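Local structure of acetyltransferase (1Y9W) at residues A[101-106]-A[133-138]; A[54-59]-A[66-71]; A[35-40]-A[58-63]. The protein probably transfers an acetyl group to an acceptor molecule, as other enzymes of the GNAT acetyltransferase family do. All coordinates share one frame; numbering follows the deposited sequence.

Interaction 1 of 3, residues A[101-106]-A[133-138]; sequences LLDSFS and QHFFEK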
# COMPACT_ATOMS: atom_id res chain seq x y z
N LEU A 101 6.27 -6.03 6.77
CA LEU A 101 4.86 -6.13 6.40
C LEU A 101 4.76 -6.47 4.92
O LEU A 101 5.59 -6.04 4.12
CB LEU A 101 4.12 -4.81 6.64
CG LEU A 101 4.00 -4.30 8.07
CD1 LEU A 101 3.45 -2.89 8.05
CD2 LEU A 101 3.08 -5.22 8.86
N LEU A 102 3.74 -7.25 4.57
CA LEU A 102 3.50 -7.63 3.19
C LEU A 102 2.09 -8.22 3.10
O LEU A 102 1.51 -8.64 4.10
CB LEU A 102 4.53 -8.67 2.73
CG LEU A 102 4.51 -10.05 3.40
CD1 LEU A 102 3.43 -10.91 2.77
CD2 LEU A 102 5.84 -10.73 3.22
N ASP A 103 1.52 -8.22 1.91
CA ASP A 103 0.20 -8.82 1.73
C ASP A 103 0.32 -9.73 0.53
O ASP A 103 1.23 -9.57 -0.29
CB ASP A 103 -0.89 -7.77 1.51
CG ASP A 103 -0.69 -6.97 0.23
OD1 ASP A 103 -0.17 -5.84 0.32
OD2 ASP A 103 -1.07 -7.48 -0.85
N SER A 104 -0.58 -10.69 0.45
CA SER A 104 -0.55 -11.65 -0.64
C SER A 104 -1.97 -12.12 -0.93
O SER A 104 -2.70 -12.51 -0.02
CB SER A 104 0.32 -12.84 -0.24
OG SER A 104 0.53 -13.73 -1.32
N PHE A 105 -2.37 -12.04 -2.20
CA PHE A 105 -3.69 -12.49 -2.60
C PHE A 105 -3.68 -14.02 -2.60
O PHE A 105 -2.62 -14.64 -2.64
CB PHE A 105 -4.02 -11.96 -4.00
CG PHE A 105 -4.44 -10.52 -4.01
CD1 PHE A 105 -5.74 -10.16 -3.68
CD2 PHE A 105 -3.53 -9.53 -4.34
CE1 PHE A 105 -6.13 -8.82 -3.67
CE2 PHE A 105 -3.91 -8.18 -4.33
CZ PHE A 105 -5.22 -7.83 -4.00
N SER A 106 -4.87 -14.61 -2.54
CA SER A 106 -5.01 -16.06 -2.54
C SER A 106 -4.33 -16.69 -3.76
O SER A 106 -3.85 -17.82 -3.69
CB SER A 106 -6.49 -16.44 -2.50
OG SER A 106 -7.24 -15.67 -3.43
N GLN A 133 -7.47 -11.45 -0.04
CA GLN A 133 -6.17 -10.83 0.17
C GLN A 133 -5.75 -11.02 1.62
O GLN A 133 -6.50 -10.69 2.55
CB GLN A 133 -6.27 -9.33 -0.18
CG GLN A 133 -4.99 -8.56 0.01
CD GLN A 133 -5.09 -7.11 -0.45
OE1 GLN A 133 -6.17 -6.54 -0.52
NE2 GLN A 133 -3.94 -6.51 -0.74
N HIS A 134 -4.56 -11.57 1.82
CA HIS A 134 -4.06 -11.83 3.16
C HIS A 134 -2.89 -10.94 3.56
O HIS A 134 -1.90 -10.83 2.85
CB HIS A 134 -3.68 -13.30 3.26
CG HIS A 134 -4.78 -14.21 2.82
ND1 HIS A 134 -5.04 -14.48 1.50
CD2 HIS A 134 -5.75 -14.83 3.53
CE1 HIS A 134 -6.12 -15.23 1.41
NE2 HIS A 134 -6.58 -15.46 2.62
N PHE A 135 -3.04 -10.30 4.71
CA PHE A 135 -2.04 -9.38 5.24
C PHE A 135 -1.17 -10.04 6.30
O PHE A 135 -1.67 -10.53 7.33
CB PHE A 135 -2.75 -8.15 5.78
CG PHE A 135 -3.46 -7.37 4.71
CD1 PHE A 135 -2.93 -6.16 4.24
CD2 PHE A 135 -4.61 -7.87 4.11
CE1 PHE A 135 -3.54 -5.47 3.18
CE2 PHE A 135 -5.23 -7.19 3.05
CZ PHE A 135 -4.69 -5.99 2.58
N PHE A 136 0.13 -10.05 6.04
CA PHE A 136 1.10 -10.68 6.92
C PHE A 136 2.07 -9.73 7.61
O PHE A 136 2.28 -8.60 7.18
CB PHE A 136 1.94 -11.72 6.15
CG PHE A 136 1.16 -12.91 5.67
CD1 PHE A 136 0.53 -12.89 4.42
CD2 PHE A 136 1.05 -14.05 6.46
CE1 PHE A 136 -0.18 -14.01 3.95
CE2 PHE A 136 0.34 -15.17 6.01
CZ PHE A 136 -0.28 -15.15 4.76
N GLU A 137 2.65 -10.21 8.70
CA GLU A 137 3.63 -9.47 9.47
C GLU A 137 4.60 -10.45 10.11
O GLU A 137 4.27 -11.62 10.34
CB GLU A 137 2.97 -8.63 10.58
CG GLU A 137 2.45 -9.44 11.75
CD GLU A 137 2.58 -8.71 13.07
OE1 GLU A 137 2.32 -7.49 13.10
OE2 GLU A 137 2.93 -9.35 14.08
N LYS A 138 5.80 -9.96 10.35
CA LYS A 138 6.85 -10.73 11.00
C LYS A 138 7.65 -9.70 11.78
O LYS A 138 8.11 -8.70 11.23
CB LYS A 138 7.75 -11.42 9.98
CG LYS A 138 8.99 -12.02 10.63
CD LYS A 138 9.92 -12.67 9.65
CE LYS A 138 9.46 -14.06 9.26
NZ LYS A 138 10.50 -14.75 8.43
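Gln-133 lies across one face of the Phe-105 ring. Its CG is anti to the backbone N (chi1 179°) and stands 4.1 Å from the ring centroid in a CH-pi contact offset toward the rim, while the amide stacks on the ring, the planes 17° apart. NE2 reaches on to Asp-103 OD2 at 3.0 Å; the acceptor lies in the amide plane, yet the donor comes from above the carboxylate plane. A long, flat, polar-tipped residue suits a place that offers both ring and acid. His-134 exchanges two backbone bonds with Ser-104, the shorter from Ser-104 N to His-134 O (2.7 Å). Its ND1 adds a weak bond to Ser-104 O, which lies at the imidazole edge. Phe-135 turns a ring face to Asp-103, whose CB is 3.8 Å from Phe-135 CD1; Tyr-121 of the second subunit also meets this ring. Phe-136 N donates to Leu-102 O at 2.8 Å and Leu-102 N returns the bond, while Leu-102 CD1 packs 3.8 Å from Phe-136 CB on the side of helix 110-115. Glu-137 ends the contact with CB 3.8 Å from Leu-101 CD2. In this GNAT sheet strand 133-139 lies between 99-105 and 119-124. The paired backbone amides set the register, and the buried Gln-133 amide gives Asp-103 a neutral donor that would probably ease its charge.

Interaction 2 of 3, residues A[54-59]-A[66-71]; sequences GVTGTM and IDFLWV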
# COMPACT_ATOMS: atom_id res chain seq x y z
N GLY A 54 13.55 -12.18 -8.06
CA GLY A 54 13.86 -10.91 -7.43
C GLY A 54 12.84 -10.53 -6.38
O GLY A 54 11.76 -11.13 -6.31
N VAL A 55 13.18 -9.54 -5.57
CA VAL A 55 12.28 -9.06 -4.53
C VAL A 55 12.55 -7.57 -4.34
O VAL A 55 13.70 -7.13 -4.40
CB VAL A 55 12.52 -9.81 -3.19
CG1 VAL A 55 13.95 -9.57 -2.70
CG2 VAL A 55 11.50 -9.36 -2.14
N THR A 56 11.49 -6.80 -4.14
CA THR A 56 11.63 -5.36 -3.94
C THR A 56 10.77 -4.95 -2.76
O THR A 56 9.72 -5.54 -2.50
CB THR A 56 11.18 -4.55 -5.18
OG1 THR A 56 9.75 -4.56 -5.27
CG2 THR A 56 11.77 -5.15 -6.46
N GLY A 57 11.22 -3.94 -2.03
CA GLY A 57 10.48 -3.45 -0.89
C GLY A 57 10.91 -2.03 -0.59
O GLY A 57 11.83 -1.52 -1.24
N THR A 58 10.24 -1.39 0.36
CA THR A 58 10.61 -0.02 0.73
C THR A 58 10.63 0.04 2.25
O THR A 58 9.81 -0.60 2.92
CB THR A 58 9.61 1.04 0.20
OG1 THR A 58 8.50 1.13 1.09
CG2 THR A 58 9.09 0.68 -1.19
N MET A 59 11.58 0.81 2.78
CA MET A 59 11.73 0.96 4.22
C MET A 59 11.43 2.38 4.71
O MET A 59 11.68 3.36 4.01
CB MET A 59 13.16 0.60 4.64
CG MET A 59 13.56 -0.85 4.41
SD MET A 59 15.24 -1.18 4.98
CE MET A 59 16.12 -0.60 3.55
N ILE A 66 7.44 -5.51 1.94
CA ILE A 66 7.81 -6.19 0.71
C ILE A 66 6.73 -5.95 -0.33
O ILE A 66 5.58 -6.36 -0.16
CB ILE A 66 7.99 -7.70 0.94
CG1 ILE A 66 9.13 -7.93 1.94
CG2 ILE A 66 8.31 -8.40 -0.38
CD1 ILE A 66 9.37 -9.38 2.27
N ASP A 67 7.11 -5.26 -1.40
CA ASP A 67 6.19 -4.89 -2.47
C ASP A 67 5.96 -5.97 -3.50
O ASP A 67 4.83 -6.26 -3.88
CB ASP A 67 6.71 -3.64 -3.18
CG ASP A 67 6.93 -2.49 -2.22
OD1 ASP A 67 6.02 -2.19 -1.42
OD2 ASP A 67 8.02 -1.87 -2.26
N PHE A 68 7.05 -6.57 -3.97
CA PHE A 68 6.95 -7.63 -4.96
C PHE A 68 8.03 -8.69 -4.80
O PHE A 68 9.19 -8.39 -4.50
CB PHE A 68 7.04 -7.03 -6.36
CG PHE A 68 5.97 -6.04 -6.67
CD1 PHE A 68 4.73 -6.47 -7.11
CD2 PHE A 68 6.19 -4.69 -6.48
CE1 PHE A 68 3.72 -5.56 -7.37
CE2 PHE A 68 5.19 -3.77 -6.73
CZ PHE A 68 3.94 -4.21 -7.18
N LEU A 69 7.64 -9.93 -5.01
CA LEU A 69 8.56 -11.05 -4.95
C LEU A 69 8.19 -11.97 -6.11
O LEU A 69 7.06 -12.44 -6.20
CB LEU A 69 8.45 -11.79 -3.62
CG LEU A 69 9.55 -12.83 -3.43
CD1 LEU A 69 9.73 -13.10 -1.96
CD2 LEU A 69 9.20 -14.09 -4.18
N TRP A 70 9.15 -12.21 -6.99
CA TRP A 70 8.89 -13.05 -8.14
C TRP A 70 10.03 -14.01 -8.43
O TRP A 70 11.20 -13.70 -8.22
CB TRP A 70 8.65 -12.18 -9.38
CG TRP A 70 8.50 -12.96 -10.64
CD1 TRP A 70 7.38 -13.61 -11.07
CD2 TRP A 70 9.50 -13.18 -11.64
NE1 TRP A 70 7.62 -14.23 -12.27
CE2 TRP A 70 8.91 -13.97 -12.65
CE3 TRP A 70 10.83 -12.78 -11.78
CZ2 TRP A 70 9.62 -14.38 -13.78
CZ3 TRP A 70 11.54 -13.19 -12.91
CH2 TRP A 70 10.93 -13.98 -13.89
N VAL A 71 9.67 -15.19 -8.90
CA VAL A 71 10.63 -16.21 -9.27
C VAL A 71 10.17 -16.81 -10.59
O VAL A 71 9.00 -17.16 -10.75
CB VAL A 71 10.73 -17.31 -8.21
CG1 VAL A 71 11.49 -18.51 -8.77
CG2 VAL A 71 11.45 -16.78 -6.98
O HOH W 1 9.35 -1.42 -4.51
O HOH W 2 5.66 0.20 0.30
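Thr-56 O is gripped by two successive amides of the facing strand, Asp-67 N at 2.8 Å and Phe-68 N at 3.2 Å. The donors are tilted from the carbonyl plane by 17° and 29°. Two residues facing one make a classic beta bulge, and Asp-67 takes the helix-like backbone turn of its first position (psi -47°). Thr-56 N donates in return to Phe-68 O, and beyond it Gly-54 and Trp-70 exchange a further pair of bonds. Past the bulge the register has slipped by one, so that Gly-57 pairs with Ile-66, their CA atoms 4.1 Å apart; a CB on Gly-57 would sit tight against Ile-66 CA, so glycine suits this place. The contact belongs to the hairpin of strands 51-60 and 63-71 in the GNAT sheet, the second of which runs beside the parallel strand 99-105; a bulge in the equivalent strand is a familiar feature of the family, near where acetyl-coenzyme A binds in relatives. The carboxylate of Asp-67 is held by water. One water donates to OD2 at 2.7 Å and also bonds Thr-56 OG1; a second donates to OD1 at 3.0 Å and joins Thr-58 OG1. OD1 is bonded to His-65 as well, so both oxygens have polar partners. Branched and apolar residues fill the other face. Val-55 CG2, anti to the backbone N, meets Ile-66 CG2 at 3.8 Å and Leu-69 CD1 at 4.1 Å, and helix 80-94 covers Val-55 and Ile-66 with Leu-84, Leu-85 and Ile-88. On the face of Thr-56, Phe-68 and Trp-70, Thr-56 OG1 lies in the plane of the Phe-68 ring at its edge, 3.8 Å from CD2, and the second subunit packs there through Gly-14, Lys-18 and Lys-20.

Interaction 3 of 3, residues A[35-40]-A[58-63]; sequences QPMEEV and TMYFYH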
# COMPACT_ATOMS: atom_id res chain seq x y z
N GLN A 35 13.02 6.96 10.09
CA GLN A 35 14.04 6.29 9.31
C GLN A 35 13.93 6.90 7.92
O GLN A 35 12.85 6.95 7.35
CB GLN A 35 13.76 4.79 9.23
CG GLN A 35 14.60 4.06 8.18
CD GLN A 35 14.17 2.61 7.97
OE1 GLN A 35 12.98 2.31 7.96
NE2 GLN A 35 15.14 1.73 7.80
N PRO A 36 15.04 7.40 7.36
CA PRO A 36 14.96 7.98 6.01
C PRO A 36 14.45 6.93 5.01
O PRO A 36 15.00 5.83 4.93
CB PRO A 36 16.39 8.43 5.74
CG PRO A 36 17.22 7.50 6.61
CD PRO A 36 16.42 7.44 7.87
N MET A 37 13.40 7.27 4.27
CA MET A 37 12.82 6.32 3.32
C MET A 37 13.85 5.77 2.35
O MET A 37 14.75 6.48 1.90
CB MET A 37 11.66 6.93 2.54
CG MET A 37 10.89 5.89 1.74
SD MET A 37 9.37 6.51 0.99
CE MET A 37 9.97 6.81 -0.70
N GLU A 38 13.72 4.49 2.04
CA GLU A 38 14.65 3.85 1.14
C GLU A 38 14.06 2.61 0.48
O GLU A 38 13.40 1.79 1.13
CB GLU A 38 15.91 3.47 1.92
CG GLU A 38 16.93 2.73 1.09
CD GLU A 38 18.12 2.27 1.90
OE1 GLU A 38 18.97 1.55 1.34
OE2 GLU A 38 18.22 2.64 3.09
N GLU A 39 14.29 2.49 -0.82
CA GLU A 39 13.82 1.34 -1.58
C GLU A 39 14.96 0.33 -1.61
O GLU A 39 16.13 0.71 -1.64
CB GLU A 39 13.48 1.74 -3.02
CG GLU A 39 12.15 2.46 -3.18
CD GLU A 39 11.92 2.92 -4.61
OE1 GLU A 39 12.64 3.84 -5.07
OE2 GLU A 39 11.03 2.35 -5.28
N VAL A 40 14.62 -0.95 -1.58
CA VAL A 40 15.63 -1.99 -1.61
C VAL A 40 15.14 -3.11 -2.52
O VAL A 40 13.94 -3.40 -2.56
CB VAL A 40 15.88 -2.56 -0.20
CG1 VAL A 40 14.58 -3.06 0.38
CG2 VAL A 40 16.89 -3.69 -0.27
N THR A 58 10.24 -1.39 0.36
CA THR A 58 10.61 -0.02 0.73
C THR A 58 10.63 0.04 2.25
O THR A 58 9.81 -0.60 2.92
CB THR A 58 9.61 1.04 0.20
OG1 THR A 58 8.50 1.13 1.09
CG2 THR A 58 9.09 0.68 -1.19
N MET A 59 11.58 0.81 2.78
CA MET A 59 11.73 0.96 4.22
C MET A 59 11.43 2.38 4.71
O MET A 59 11.68 3.36 4.01
CB MET A 59 13.16 0.60 4.64
CG MET A 59 13.56 -0.85 4.41
SD MET A 59 15.24 -1.18 4.98
CE MET A 59 16.12 -0.60 3.55
N TYR A 60 10.87 2.46 5.91
CA TYR A 60 10.56 3.73 6.56
C TYR A 60 9.89 3.41 7.89
O TYR A 60 9.38 2.31 8.07
CB TYR A 60 9.66 4.61 5.69
CG TYR A 60 8.31 4.05 5.35
CD1 TYR A 60 8.09 3.36 4.16
CD2 TYR A 60 7.22 4.26 6.20
CE1 TYR A 60 6.82 2.91 3.82
CE2 TYR A 60 5.95 3.81 5.87
CZ TYR A 60 5.76 3.14 4.68
OH TYR A 60 4.50 2.72 4.35
N PHE A 61 9.91 4.35 8.84
CA PHE A 61 9.32 4.10 10.16
C PHE A 61 10.01 2.89 10.76
O PHE A 61 9.49 2.25 11.68
CB PHE A 61 7.83 3.82 10.04
CG PHE A 61 6.99 5.03 9.83
CD1 PHE A 61 7.56 6.30 9.93
CD2 PHE A 61 5.63 4.92 9.59
CE1 PHE A 61 6.77 7.44 9.80
CE2 PHE A 61 4.84 6.05 9.45
CZ PHE A 61 5.41 7.32 9.56
N TYR A 62 11.18 2.59 10.22
CA TYR A 62 11.97 1.44 10.65
C TYR A 62 11.27 0.10 10.48
O TYR A 62 11.20 -0.71 11.40
CB TYR A 62 12.47 1.63 12.08
CG TYR A 62 13.58 2.65 12.14
CD1 TYR A 62 14.79 2.42 11.49
CD2 TYR A 62 13.40 3.87 12.79
CE1 TYR A 62 15.80 3.39 11.48
CE2 TYR A 62 14.40 4.85 12.79
CZ TYR A 62 15.59 4.60 12.13
OH TYR A 62 16.58 5.57 12.13
N HIS A 63 10.75 -0.11 9.27
CA HIS A 63 10.09 -1.36 8.93
C HIS A 63 10.28 -1.58 7.44
O HIS A 63 10.51 -0.63 6.68
CB HIS A 63 8.60 -1.32 9.26
CG HIS A 63 7.73 -0.88 8.12
ND1 HIS A 63 6.79 -1.70 7.54
CD2 HIS A 63 7.67 0.30 7.45
CE1 HIS A 63 6.18 -1.05 6.56
NE2 HIS A 63 6.70 0.16 6.48
O HOH W 3 10.29 7.37 7.95
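The open end of the antiparallel hairpin formed by strands 38-45 and 51-60 is pinned by Glu-38 and Met-59, a hydrogen-bonded pair. Met-59 N donates to Glu-38 O at 2.6 Å, and Glu-38 N returns a longer bond to Met-59 O at 3.1 Å. Their side chains run side by side in the same direction. Met-59 bends at its sulfur (chi3 -83°), and CE comes to rest 3.9 Å from Glu-38 CD and also touches Val-40; the flexible, apolar methionine chain can fit beside an acid whose OE1 is salt-bridged to Lys-95. Before the strand begins, Met-37 CA makes a CA-H...O contact with Met-59 O at 3.2 Å. Met-37 SD meets the Tyr-60 ring obliquely, 5.5 Å from the centroid, in a Met-aromatic contact. Gln-35 reaches into the turn that leads to strand 63-71. With CG anti to the backbone N (chi1 167°) and the rest extended, it carries OE1 to 2.9 Å from Tyr-62 N, while the aliphatic part of its chain lies against the Tyr-62 ring. Phe-61 and Tyr-62 both adopt left-handed backbone conformations in this tight turn, which Tyr-60 N closes by bonding His-63 O. A water donates to Gln-35 O at 2.7 Å and accepts from Phe-61 N at 3.2 Å, bridging residues 35-40 and 58-63. As the regular pairing gives out after two strand bonds, this bridging water supplies a polar link between loop and turn, and side-chain packing adds to it.

All three contacts join antiparallel neighbours in one mixed sheet. Interactions 2 and 3 share strand 51-60, along with Thr-58 and Met-59, and flank it with 63-71 and 38-45; the amide of Gly-57 probably bonds Val-40 O between them. Interaction 1 lies across the parallel junction, where Leu-101 O probably accepts from Ile-66 N. It is the buried contact, regular in its pairing and rich in aromatic rings. Interaction 2 is partly buried, its apolar face under a helix and its other face watered and touched by the second subunit. Interaction 3, where the edge strand begins, has exposed residues and leans more on loop side chains than on strand pairing.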